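Local coordinates for amidohydrolase (PDB 3OOQ), which probably hydrolyses a cyclic amide bond such as that of allantoin, as a member of the amidohydrolase family whose true substrate is still uncertain, at residues F[25-30]-F[40-45]; F[254-259]-F[285-290]; F[64-69]-F[115-120]. All blocks are in the same frame, centred on the assembly; numbering follows the deposited sequence.

The three contacts lie well apart and do not touch one another. Contact 1 belongs to a small beta domain, its centre about 31 Å from the centre of the chain. Contacts 2 and 3 both fall in the barrel domain, their centres about 24 Å apart and their nearest atoms about 14 Å. Contact 3 is the most central, about 9 Å from the chain centre, and carries part of a His-Ser-His motif that in this family usually lies at the metal site. Contact 2 ties two barrel loops beside a second subunit. From contact 1 the centres of contacts 2 and 3 are about 44 Å and 35 Å away, so it is remote from that probable site.

Contact 1. Residues F[25-30]-F[40-45]; sequences DVLVSN and IEDPDA
Asp25 and Ile40 supply the single hydrogen bond between these segments: Ile40 N donates to Asp25 OD2 at 2.9 Å, bent to 137° at the hydrogen and using the anti lone pair of the carboxylate. The same OD2 has a salt bridge to Lys10, while OD1 accepts from Asn11 N, so the carboxylate is gripped at both oxygens and its rotation is restrained.

The rest is van der Waals packing. Ile40 CD1 comes to 3.6 Å from Asp25 O, and two pairs are apolar: Ile40 CG2 with Leu27 CB at 4.2 Å, and Leu27 CD1 with Ala45 CB at 4.0 Å. CG anti to the backbone N (chi1 174°) puts the branch point of Leu27 toward 42-45, where its methyls diverge, CD2 coming to 3.9 Å from Asp42 OD2 as the two side chains cross at about a right angle.

Asp42 OD1 accepts from Asp44 N, an Asx turn, extended to an Asx motif by Ala45 N from the opposite face of its plane.

The contact lays the connection between strands 32-37 and 46-49 against strand 24-29 of a four-stranded mixed sheet, where Leu8 and Lys35 also touch Ile40 and Leu27.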
ATOM      1  N   ASP F  25      64.574 -19.695  11.940  1.00 27.55           N
ATOM      2  CA  ASP F  25      64.114 -19.011  13.140  1.00 28.02           C
ATOM      3  C   ASP F  25      63.596 -17.614  12.834  1.00 28.00           C
ATOM      4  O   ASP F  25      63.962 -16.989  11.817  1.00 28.01           O
ATOM      5  CB  ASP F  25      65.251 -18.887  14.167  1.00 28.87           C
ATOM      6  CG  ASP F  25      65.996 -20.196  14.405  1.00 33.66           C
ATOM      7  OD1 ASP F  25      65.372 -21.275  14.404  1.00 29.68           O
ATOM      8  OD2 ASP F  25      67.231 -20.140  14.607  1.00 30.36           O
ATOM      9  N   VAL F  26      62.753 -17.121  13.737  1.00 27.27           N
ATOM     10  CA  VAL F  26      62.233 -15.774  13.638  1.00 26.83           C
ATOM     11  C   VAL F  26      62.267 -15.184  15.043  1.00 26.66           C
ATOM     12  O   VAL F  26      61.732 -15.767  15.981  1.00 26.21           O
ATOM     13  CB  VAL F  26      60.783 -15.766  13.046  1.00 26.53           C
ATOM     14  CG1 VAL F  26      60.163 -14.378  13.101  1.00 27.05           C
ATOM     15  CG2 VAL F  26      60.770 -16.319  11.619  1.00 27.11           C
ATOM     16  N   LEU F  27      62.898 -14.026  15.171  1.00 27.18           N
ATOM     17  CA  LEU F  27      62.991 -13.312  16.446  1.00 27.54           C
ATOM     18  C   LEU F  27      62.081 -12.102  16.405  1.00 27.74           C
ATOM     19  O   LEU F  27      62.118 -11.308  15.447  1.00 27.44           O
ATOM     20  CB  LEU F  27      64.432 -12.859  16.729  1.00 27.90           C
ATOM     21  CG  LEU F  27      64.704 -11.972  17.954  1.00 26.28           C
ATOM     22  CD1 LEU F  27      64.447 -12.710  19.256  1.00 28.82           C
ATOM     23  CD2 LEU F  27      66.143 -11.430  17.943  1.00 28.73           C
ATOM     24  N   VAL F  28      61.285 -11.966  17.460  1.00 27.72           N
ATOM     25  CA  VAL F  28      60.292 -10.925  17.578  1.00 28.17           C
ATOM     26  C   VAL F  28      60.638 -10.102  18.799  1.00 29.35           C
ATOM     27  O   VAL F  28      60.966 -10.664  19.859  1.00 29.53           O
ATOM     28  CB  VAL F  28      58.873 -11.551  17.768  1.00 28.08           C
ATOM     29  CG1 VAL F  28      57.838 -10.509  18.209  1.00 21.53           C
ATOM     30  CG2 VAL F  28      58.422 -12.252  16.507  1.00 21.02           C
ATOM     31  N   SER F  29      60.599  -8.782  18.647  1.00 29.56           N
ATOM     32  CA  SER F  29      60.716  -7.869  19.787  1.00 31.13           C
ATOM     33  C   SER F  29      59.966  -6.583  19.500  1.00 31.67           C
ATOM     34  O   SER F  29      59.861  -6.175  18.337  1.00 31.62           O
ATOM     35  CB  SER F  29      62.185  -7.562  20.126  1.00 31.56           C
ATOM     36  OG  SER F  29      62.726  -6.575  19.279  1.00 50.08           O
ATOM     37  N   ASN F  30      59.456  -5.957  20.559  1.00 32.28           N
ATOM     38  CA  ASN F  30      58.632  -4.741  20.468  1.00 33.52           C
ATOM     39  C   ASN F  30      57.517  -4.840  19.426  1.00 33.05           C
ATOM     40  O   ASN F  30      57.226  -3.872  18.725  1.00 33.06           O
ATOM     41  CB  ASN F  30      59.485  -3.476  20.227  1.00 35.50           C
ATOM     42  CG  ASN F  30      60.336  -3.076  21.436  1.00 44.80           C
ATOM     43  OD1 ASN F  30      59.996  -3.356  22.583  1.00 37.35           O
ATOM     44  ND2 ASN F  30      61.446  -2.403  21.172  1.00 37.22           N
ATOM     45  N   ILE F  40      69.298 -18.163  14.587  1.00 42.23           N
ATOM     46  CA  ILE F  40      69.263 -17.023  15.499  1.00 42.01           C
ATOM     47  C   ILE F  40      69.425 -17.482  16.950  1.00 42.51           C
ATOM     48  O   ILE F  40      68.838 -18.484  17.353  1.00 41.83           O
ATOM     49  CB  ILE F  40      67.961 -16.189  15.334  1.00 40.93           C
ATOM     50  CG1 ILE F  40      67.801 -15.739  13.874  1.00 38.00           C
ATOM     51  CG2 ILE F  40      67.976 -14.990  16.271  1.00 37.45           C
ATOM     52  CD1 ILE F  40      66.457 -15.095  13.551  1.00 39.69           C
ATOM     53  N   GLU F  41      70.246 -16.756  17.710  1.00 44.21           N
ATOM     54  CA  GLU F  41      70.375 -16.950  19.165  1.00 46.05           C
ATOM     55  C   GLU F  41      70.098 -15.636  19.877  1.00 46.77           C
ATOM     56  O   GLU F  41      70.531 -14.580  19.424  1.00 46.33           O
ATOM     57  CB  GLU F  41      71.776 -17.470  19.542  1.00 47.35           C
ATOM     58  CG  GLU F  41      71.806 -18.870  20.182  1.00 67.92           C
ATOM     59  CD  GLU F  41      71.399 -19.990  19.226  1.00 48.75           C
ATOM     60  OE1 GLU F  41      71.842 -19.968  18.053  1.00 67.91           O
ATOM     61  OE2 GLU F  41      70.640 -20.894  19.648  1.00 67.80           O
ATOM     62  N   ASP F  42      69.356 -15.698  20.977  1.00 48.40           N
ATOM     63  CA  ASP F  42      69.118 -14.523  21.816  1.00 50.23           C
ATOM     64  C   ASP F  42      68.909 -14.961  23.258  1.00 51.48           C
ATOM     65  O   ASP F  42      67.951 -15.683  23.562  1.00 51.45           O
ATOM     66  CB  ASP F  42      67.942 -13.669  21.314  1.00 50.60           C
ATOM     67  CG  ASP F  42      67.908 -12.272  21.948  1.00 60.73           C
ATOM     68  OD1 ASP F  42      67.579 -12.148  23.151  1.00 51.49           O
ATOM     69  OD2 ASP F  42      68.199 -11.289  21.233  1.00 51.07           O
ATOM     70  N   PRO F  43      69.812 -14.514  24.151  1.00 52.81           N
ATOM     71  CA  PRO F  43      69.919 -15.039  25.518  1.00 53.71           C
ATOM     72  C   PRO F  43      68.718 -14.697  26.394  1.00 53.90           C
ATOM     73  O   PRO F  43      68.396 -15.438  27.326  1.00 54.44           O
ATOM     74  CB  PRO F  43      71.185 -14.353  26.057  1.00 54.00           C
ATOM     75  CG  PRO F  43      71.292 -13.077  25.268  1.00 60.10           C
ATOM     76  CD  PRO F  43      70.763 -13.410  23.901  1.00 53.08           C
ATOM     77  N   ASP F  44      68.064 -13.585  26.080  1.00 53.55           N
ATOM     78  CA  ASP F  44      66.961 -13.070  26.885  1.00 53.42           C
ATOM     79  C   ASP F  44      65.597 -13.553  26.380  1.00 51.88           C
ATOM     80  O   ASP F  44      64.650 -13.701  27.164  1.00 51.91           O
ATOM     81  CB  ASP F  44      67.019 -11.534  26.905  1.00 54.06           C
ATOM     82  CG  ASP F  44      68.403 -11.005  27.279  1.00 66.61           C
ATOM     83  OD1 ASP F  44      69.004 -11.545  28.240  1.00 55.15           O
ATOM     84  OD2 ASP F  44      68.886 -10.056  26.613  1.00 54.63           O
ATOM     85  N   ALA F  45      65.514 -13.800  25.071  1.00 49.97           N
ATOM     86  CA  ALA F  45      64.271 -14.209  24.410  1.00 47.95           C
ATOM     87  C   ALA F  45      63.681 -15.510  24.953  1.00 46.11           C
ATOM     88  O   ALA F  45      64.404 -16.487  25.152  1.00 46.18           O
ATOM     89  CB  ALA F  45      64.497 -14.333  22.903  1.00 47.67           C
TER

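Contact 2. Residues F[254-259]-F[285-290]; sequences EAYKIS and DLTMET
Glu254, Lys257 and Asp285 form a salt-bridge network that joins two loops of the barrel, each leading into a helix. Lys257 NZ lies at its centre, donating to Asp285 OD2 at 2.7 Å on the anti lone pair, and more weakly to Glu254 OE2 at 3.1 Å. The lysine chain is extended beyond CG, which carries the ammonium across to Asp285 at about a right angle to that side chain. Its charge would offset the repulsion between Glu254 OE2 and Asp285 OD2, which are 3.8 Å apart. A water completes the link, donating to Glu254 OE2 and accepting from Asp285 N at 2.7 Å. Gln100 of the second subunit bonds to both Glu254 OE1 and Lys257 NZ, so the network also reaches a subunit interface.

Tyr256 provides the second tie. Its CG sits between the backbone N and the carbonyl carbon (chi1 72°), and the ring reaches across to the other segment, where OH donates to Asp285 O at 3.2 Å. The donor lies in the carbonyl plane on a lone pair, with a C=O...donor angle of 131°. Thr287 CG2 approaches Tyr256 CE2 obliquely at 3.9 Å. Thr290 OG1 stands 3.7 Å from Tyr256 CB, buried and without a polar partner in the model. Lys257 CG lies over one face of the ring, displaced toward its rim.

On the other segment, Thr287 OG1 accepts from Glu289 N, a capping bond in the type I turn from Thr287 to Thr290 that leads into helix 290-297. Ile258 stands at the N-cap position of helix 259-264, without a polar side chain to cap it. Such bracing of successive strand-to-helix loops, here those following strands 247-249 and 269-271, fits the beta/alpha-barrel architecture of the amidohydrolases.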
ATOM      1  N   GLU F 254      34.934  -9.978 -14.612  1.00 19.80           N
ATOM      2  CA  GLU F 254      35.311 -10.067 -16.021  1.00 19.53           C
ATOM      3  C   GLU F 254      36.585  -9.304 -16.373  1.00 19.84           C
ATOM      4  O   GLU F 254      36.835  -9.035 -17.556  1.00 19.79           O
ATOM      5  CB  GLU F 254      34.145  -9.613 -16.914  1.00 19.53           C
ATOM      6  CG  GLU F 254      32.919 -10.497 -16.779  1.00 19.94           C
ATOM      7  CD  GLU F 254      31.885 -10.251 -17.857  1.00 20.44           C
ATOM      8  OE1 GLU F 254      31.939  -9.202 -18.543  1.00 20.42           O
ATOM      9  OE2 GLU F 254      31.019 -11.137 -18.024  1.00 21.13           O
ATOM     10  N   ALA F 255      37.396  -8.973 -15.359  1.00 20.01           N
ATOM     11  CA  ALA F 255      38.669  -8.262 -15.563  1.00 21.13           C
ATOM     12  C   ALA F 255      39.585  -9.003 -16.545  1.00 22.28           C
ATOM     13  O   ALA F 255      40.353  -8.376 -17.284  1.00 21.95           O
ATOM     14  CB  ALA F 255      39.393  -8.014 -14.222  1.00 20.82           C
ATOM     15  N   TYR F 256      39.467 -10.331 -16.573  1.00 23.30           N
ATOM     16  CA  TYR F 256      40.284 -11.146 -17.456  1.00 25.12           C
ATOM     17  C   TYR F 256      40.034 -10.844 -18.938  1.00 26.82           C
ATOM     18  O   TYR F 256      40.917 -11.045 -19.777  1.00 28.31           O
ATOM     19  CB  TYR F 256      40.116 -12.636 -17.138  1.00 25.57           C
ATOM     20  CG  TYR F 256      38.787 -13.248 -17.547  1.00 28.35           C
ATOM     21  CD1 TYR F 256      38.576 -13.720 -18.851  1.00 26.01           C
ATOM     22  CD2 TYR F 256      37.750 -13.386 -16.618  1.00 25.74           C
ATOM     23  CE1 TYR F 256      37.350 -14.293 -19.219  1.00 28.80           C
ATOM     24  CE2 TYR F 256      36.528 -13.964 -16.975  1.00 28.16           C
ATOM     25  CZ  TYR F 256      36.333 -14.410 -18.271  1.00 26.11           C
ATOM     26  OH  TYR F 256      35.122 -14.990 -18.610  1.00 29.23           O
ATOM     27  N   LYS F 257      38.845 -10.345 -19.263  1.00 26.45           N
ATOM     28  CA  LYS F 257      38.538  -9.984 -20.636  1.00 26.86           C
ATOM     29  C   LYS F 257      39.250  -8.695 -21.041  1.00 26.52           C
ATOM     30  O   LYS F 257      39.423  -8.432 -22.212  1.00 27.88           O
ATOM     31  CB  LYS F 257      37.023  -9.858 -20.844  1.00 27.90           C
ATOM     32  CG  LYS F 257      36.240 -11.107 -20.484  1.00 28.77           C
ATOM     33  CD  LYS F 257      34.744 -10.914 -20.657  1.00 29.00           C
ATOM     34  CE  LYS F 257      34.025 -12.240 -20.488  1.00 28.70           C
ATOM     35  NZ  LYS F 257      32.540 -12.100 -20.584  1.00 30.31           N
ATOM     36  N   ILE F 258      39.687  -7.897 -20.078  1.00 25.63           N
ATOM     37  CA  ILE F 258      40.325  -6.621 -20.400  1.00 25.99           C
ATOM     38  C   ILE F 258      41.623  -6.455 -19.635  1.00 25.62           C
ATOM     39  O   ILE F 258      42.025  -5.339 -19.289  1.00 25.62           O
ATOM     40  CB  ILE F 258      39.369  -5.431 -20.109  1.00 26.79           C
ATOM     41  CG1 ILE F 258      38.899  -5.481 -18.654  1.00 21.29           C
ATOM     42  CG2 ILE F 258      38.175  -5.461 -21.083  1.00 22.06           C
ATOM     43  CD1 ILE F 258      38.288  -4.187 -18.119  1.00 27.19           C
ATOM     44  N   SER F 259      42.289  -7.576 -19.389  1.00 25.75           N
ATOM     45  CA  SER F 259      43.472  -7.605 -18.529  1.00 26.50           C
ATOM     46  C   SER F 259      44.640  -6.748 -19.049  1.00 27.60           C
ATOM     47  O   SER F 259      45.374  -6.151 -18.260  1.00 27.58           O
ATOM     48  CB  SER F 259      43.918  -9.048 -18.283  1.00 25.69           C
ATOM     49  OG  SER F 259      43.992  -9.768 -19.499  1.00 29.66           O
ATOM     50  N   ASP F 285      30.083 -15.306 -16.144  1.00 24.32           N
ATOM     51  CA  ASP F 285      31.419 -15.707 -16.628  1.00 25.48           C
ATOM     52  C   ASP F 285      32.504 -15.736 -15.544  1.00 24.99           C
ATOM     53  O   ASP F 285      33.703 -15.726 -15.856  1.00 25.08           O
ATOM     54  CB  ASP F 285      31.865 -14.820 -17.806  1.00 27.32           C
ATOM     55  CG  ASP F 285      31.141 -15.162 -19.100  1.00 27.29           C
ATOM     56  OD1 ASP F 285      30.543 -16.247 -19.192  1.00 29.33           O
ATOM     57  OD2 ASP F 285      31.162 -14.352 -20.037  1.00 29.23           O
ATOM     58  N   LEU F 286      32.095 -15.767 -14.279  1.00 24.24           N
ATOM     59  CA  LEU F 286      33.047 -15.940 -13.176  1.00 24.86           C
ATOM     60  C   LEU F 286      33.805 -17.251 -13.365  1.00 24.05           C
ATOM     61  O   LEU F 286      33.214 -18.270 -13.689  1.00 22.94           O
ATOM     62  CB  LEU F 286      32.319 -15.915 -11.814  1.00 26.11           C
ATOM     63  CG  LEU F 286      33.012 -16.198 -10.475  1.00 18.94           C
ATOM     64  CD1 LEU F 286      32.152 -15.657  -9.342  1.00 27.71           C
ATOM     65  CD2 LEU F 286      33.147 -17.663 -10.238  1.00 27.74           C
ATOM     66  N   THR F 287      35.121 -17.204 -13.183  1.00 24.93           N
ATOM     67  CA  THR F 287      35.961 -18.397 -13.269  1.00 25.90           C
ATOM     68  C   THR F 287      37.159 -18.266 -12.338  1.00 26.85           C
ATOM     69  O   THR F 287      37.751 -17.181 -12.190  1.00 25.36           O
ATOM     70  CB  THR F 287      36.432 -18.712 -14.718  1.00 26.37           C
ATOM     71  OG1 THR F 287      37.411 -19.768 -14.679  1.00 23.46           O
ATOM     72  CG2 THR F 287      37.045 -17.467 -15.393  1.00 22.62           C
HETATM   73  N   MSE F 288      37.502 -19.377 -11.700  1.00 28.94           N
HETATM   74  CA  MSE F 288      38.672 -19.422 -10.849  1.00 32.02           C
HETATM   75  C   MSE F 288      39.976 -19.292 -11.648  1.00 29.74           C
HETATM   76  O   MSE F 288      41.030 -18.975 -11.088  1.00 28.78           O
HETATM   77  CB  MSE F 288      38.674 -20.702 -10.042  1.00 37.50           C
HETATM   78  CG  MSE F 288      39.376 -20.526  -8.746  1.00 46.60           C
HETATM   79 SE   MSE F 288      38.406 -21.499  -7.433  1.00 47.14          SE
HETATM   80  CE  MSE F 288      38.860 -20.412  -5.902  1.00 46.66           C
ATOM     81  N   GLU F 289      39.877 -19.525 -12.956  1.00 28.77           N
ATOM     82  CA  GLU F 289      40.985 -19.319 -13.887  1.00 28.82           C
ATOM     83  C   GLU F 289      41.464 -17.879 -13.977  1.00 27.91           C
ATOM     84  O   GLU F 289      42.557 -17.614 -14.489  1.00 28.35           O
ATOM     85  CB  GLU F 289      40.576 -19.779 -15.276  1.00 29.78           C
ATOM     86  CG  GLU F 289      40.376 -21.276 -15.390  1.00 44.93           C
ATOM     87  CD  GLU F 289      40.307 -21.722 -16.828  1.00 31.49           C
ATOM     88  OE1 GLU F 289      39.813 -20.948 -17.674  1.00 45.50           O
ATOM     89  OE2 GLU F 289      40.755 -22.843 -17.116  1.00 45.84           O
ATOM     90  N   THR F 290      40.644 -16.953 -13.491  1.00 26.92           N
ATOM     91  CA  THR F 290      40.974 -15.538 -13.510  1.00 26.16           C
ATOM     92  C   THR F 290      42.273 -15.228 -12.733  1.00 24.45           C
ATOM     93  O   THR F 290      43.046 -14.350 -13.123  1.00 23.50           O
ATOM     94  CB  THR F 290      39.769 -14.667 -13.018  1.00 26.12           C
ATOM     95  OG1 THR F 290      39.888 -13.346 -13.546  1.00 45.48           O
ATOM     96  CG2 THR F 290      39.710 -14.577 -11.500  1.00 44.38           C
TER
HETATM   97  O   HOH W   1      30.305 -12.595 -15.857  1.00 13.87           O

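Contact 3. Residues F[64-69]-F[115-120]; sequences SHIGLF and VMIVPG
Ser64 and Ile117 pair as a parallel beta bridge, their CA atoms 5.0 Å apart, where strand 54-64 ends beside strand 112-117. Val118 N donates to Ser64 O at 3.1 Å, whereas the bond from Ser64 N to Met116 O, at 2.8 Å, is weak because it is strongly bent.

Beyond the bridge, His65 carries the polar contact. Its CG is anti to the carbonyl carbon (chi1 -44°), beside the backbone N, and ND1 donates to Val118 O at 2.7 Å. The acceptor lies close to the ring plane, while the donor is tilted 29° from the carbonyl plane. At the same edge CE1 comes to 3.3 Å from Pro119 O, and Gly120 CA approaches the ring obliquely. The imidazole is thereby held to the backbone of 118-120 by one of its nitrogens, and an alanine here would probably leave Val118 O without this donor and open a gap beside Gly120. Leu68 CD1 also touches Val118 O, at 3.3 Å.

Elsewhere, Ile66 CG2 meets Val115 CG2 at 3.9 Å, the side chains crossing at about a right angle; Ile117 CG2 also packs against the carbonyl oxygen of Ile66, 3.5 Å from Ile66 O. Ile66 packs on helix 103-108 as well.

His63, Ser64 and His65 make the His-X-His sequence that closes the first barrel strand in metal-dependent amidohydrolases. The ring of His65 meets that of His63 at about 90° and touches Asp306. With ND1 bonded to Val118 O, NE2 is the nitrogen left for a metal, consistent with the metal-binding histidine pair of this barrel family.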
ATOM      1  N   SER F  64      36.358  -6.933   3.006  1.00 21.67           N
ATOM      2  CA  SER F  64      35.600  -7.789   3.914  1.00 22.01           C
ATOM      3  C   SER F  64      34.439  -7.077   4.588  1.00 22.08           C
ATOM      4  O   SER F  64      34.483  -5.863   4.821  1.00 22.31           O
ATOM      5  CB  SER F  64      36.533  -8.327   5.008  1.00 21.39           C
ATOM      6  OG  SER F  64      35.963  -9.459   5.627  1.00 21.91           O
ATOM      7  N   HIS F  65      33.432  -7.853   4.964  1.00 21.99           N
ATOM      8  CA  HIS F  65      32.367  -7.325   5.802  1.00 22.74           C
ATOM      9  C   HIS F  65      32.299  -8.003   7.174  1.00 21.75           C
ATOM     10  O   HIS F  65      31.334  -7.834   7.894  1.00 21.53           O
ATOM     11  CB  HIS F  65      31.029  -7.358   5.060  1.00 24.97           C
ATOM     12  CG  HIS F  65      31.127  -6.884   3.641  1.00 29.30           C
ATOM     13  ND1 HIS F  65      31.389  -5.570   3.313  1.00 27.18           N
ATOM     14  CD2 HIS F  65      31.041  -7.555   2.467  1.00 27.45           C
ATOM     15  CE1 HIS F  65      31.431  -5.444   1.998  1.00 28.89           C
ATOM     16  NE2 HIS F  65      31.224  -6.633   1.458  1.00 29.75           N
ATOM     17  N   ILE F  66      33.355  -8.726   7.554  1.00 21.37           N
ATOM     18  CA  ILE F  66      33.424  -9.321   8.893  1.00 20.27           C
ATOM     19  C   ILE F  66      33.208  -8.242   9.950  1.00 19.86           C
ATOM     20  O   ILE F  66      33.634  -7.096   9.782  1.00 20.09           O
ATOM     21  CB  ILE F  66      34.739 -10.113   9.131  1.00 20.53           C
ATOM     22  CG1 ILE F  66      34.606 -11.007  10.378  1.00 18.40           C
ATOM     23  CG2 ILE F  66      35.970  -9.154   9.230  1.00 18.44           C
ATOM     24  CD1 ILE F  66      35.510 -12.236  10.380  1.00 20.52           C
ATOM     25  N   GLY F  67      32.517  -8.593  11.024  1.00 21.30           N
ATOM     26  CA  GLY F  67      32.205  -7.629  12.067  1.00 22.38           C
ATOM     27  C   GLY F  67      31.036  -6.716  11.728  1.00 23.71           C
ATOM     28  O   GLY F  67      30.365  -6.217  12.637  1.00 24.61           O
ATOM     29  N   LEU F  68      30.794  -6.485  10.437  1.00 24.40           N
ATOM     30  CA  LEU F  68      29.644  -5.670   9.988  1.00 25.82           C
ATOM     31  C   LEU F  68      28.349  -6.472   9.868  1.00 26.56           C
ATOM     32  O   LEU F  68      27.260  -5.965  10.156  1.00 27.28           O
ATOM     33  CB  LEU F  68      29.918  -5.000   8.628  1.00 26.33           C
ATOM     34  CG  LEU F  68      30.902  -3.843   8.517  1.00 26.50           C
ATOM     35  CD1 LEU F  68      30.824  -3.252   7.120  1.00 26.87           C
ATOM     36  CD2 LEU F  68      30.549  -2.768   9.515  1.00 27.60           C
ATOM     37  N   PHE F  69      28.485  -7.700   9.389  1.00 26.66           N
ATOM     38  CA  PHE F  69      27.376  -8.607   9.185  1.00 27.75           C
ATOM     39  C   PHE F  69      27.609  -9.737  10.188  1.00 26.20           C
ATOM     40  O   PHE F  69      28.207 -10.754   9.853  1.00 26.79           O
ATOM     41  CB  PHE F  69      27.440  -9.091   7.729  1.00 30.22           C
ATOM     42  CG  PHE F  69      26.243  -9.863   7.261  1.00 49.43           C
ATOM     43  CD1 PHE F  69      25.550 -10.714   8.116  1.00 32.78           C
ATOM     44  CD2 PHE F  69      25.833  -9.772   5.927  1.00 32.88           C
ATOM     45  CE1 PHE F  69      24.444 -11.447   7.671  1.00 49.94           C
ATOM     46  CE2 PHE F  69      24.737 -10.507   5.467  1.00 49.62           C
ATOM     47  CZ  PHE F  69      24.042 -11.344   6.344  1.00 33.70           C
ATOM     48  N   VAL F 115      42.213  -7.216   7.923  1.00 20.87           N
ATOM     49  CA  VAL F 115      41.242  -7.064   6.842  1.00 20.64           C
ATOM     50  C   VAL F 115      40.928  -5.594   6.636  1.00 21.22           C
ATOM     51  O   VAL F 115      41.022  -4.782   7.565  1.00 21.41           O
ATOM     52  CB  VAL F 115      39.879  -7.813   7.140  1.00 20.71           C
ATOM     53  CG1 VAL F 115      40.102  -9.294   7.463  1.00 23.51           C
ATOM     54  CG2 VAL F 115      39.158  -7.165   8.319  1.00 23.29           C
HETATM   55  N   MSE F 116      40.553  -5.244   5.420  1.00 23.05           N
HETATM   56  CA  MSE F 116      39.802  -4.018   5.249  1.00 25.64           C
HETATM   57  C   MSE F 116      38.295  -4.288   5.403  1.00 23.84           C
HETATM   58  O   MSE F 116      37.696  -5.063   4.649  1.00 22.66           O
HETATM   59  CB  MSE F 116      40.089  -3.291   3.945  1.00 30.44           C
HETATM   60  CG  MSE F 116      39.645  -1.817   4.100  1.00 20.94           C
HETATM   61 SE   MSE F 116      39.631  -0.776   2.570  1.00 39.63          SE
HETATM   62  CE  MSE F 116      38.529  -1.904   1.388  1.00 22.10           C
ATOM     63  N   ILE F 117      37.708  -3.661   6.418  1.00 22.71           N
ATOM     64  CA  ILE F 117      36.271  -3.661   6.573  1.00 21.96           C
ATOM     65  C   ILE F 117      35.740  -2.517   5.727  1.00 21.29           C
ATOM     66  O   ILE F 117      36.288  -1.403   5.739  1.00 21.60           O
ATOM     67  CB  ILE F 117      35.835  -3.523   8.048  1.00 23.04           C
ATOM     68  CG1 ILE F 117      36.537  -2.333   8.715  1.00 26.24           C
ATOM     69  CG2 ILE F 117      36.087  -4.844   8.777  1.00 26.43           C
ATOM     70  CD1 ILE F 117      35.990  -1.931  10.091  1.00 24.26           C
ATOM     71  N   VAL F 118      34.685  -2.800   4.973  1.00 20.67           N
ATOM     72  CA  VAL F 118      34.171  -1.868   3.977  1.00 20.01           C
ATOM     73  C   VAL F 118      32.629  -2.028   3.890  1.00 19.84           C
ATOM     74  O   VAL F 118      32.110  -3.127   4.120  1.00 19.87           O
ATOM     75  CB  VAL F 118      34.912  -2.128   2.633  1.00 20.33           C
ATOM     76  CG1 VAL F 118      34.587  -3.516   2.056  1.00 19.58           C
ATOM     77  CG2 VAL F 118      34.683  -1.056   1.617  1.00 19.42           C
ATOM     78  N   PRO F 119      31.896  -0.939   3.579  1.00 20.12           N
ATOM     79  CA  PRO F 119      30.489  -1.137   3.239  1.00 20.08           C
ATOM     80  C   PRO F 119      30.328  -2.055   2.008  1.00 20.52           C
ATOM     81  O   PRO F 119      31.292  -2.282   1.244  1.00 20.19           O
ATOM     82  CB  PRO F 119      29.995   0.280   2.908  1.00 20.22           C
ATOM     83  CG  PRO F 119      30.952   1.217   3.554  1.00 19.57           C
ATOM     84  CD  PRO F 119      32.289   0.487   3.520  1.00 20.55           C
ATOM     85  N   GLY F 120      29.120  -2.590   1.834  1.00 20.45           N
ATOM     86  CA  GLY F 120      28.780  -3.426   0.689  1.00 20.83           C
ATOM     87  C   GLY F 120      28.516  -2.626  -0.589  1.00 22.05           C
ATOM     88  O   GLY F 120      29.009  -1.501  -0.765  1.00 22.68           O
TER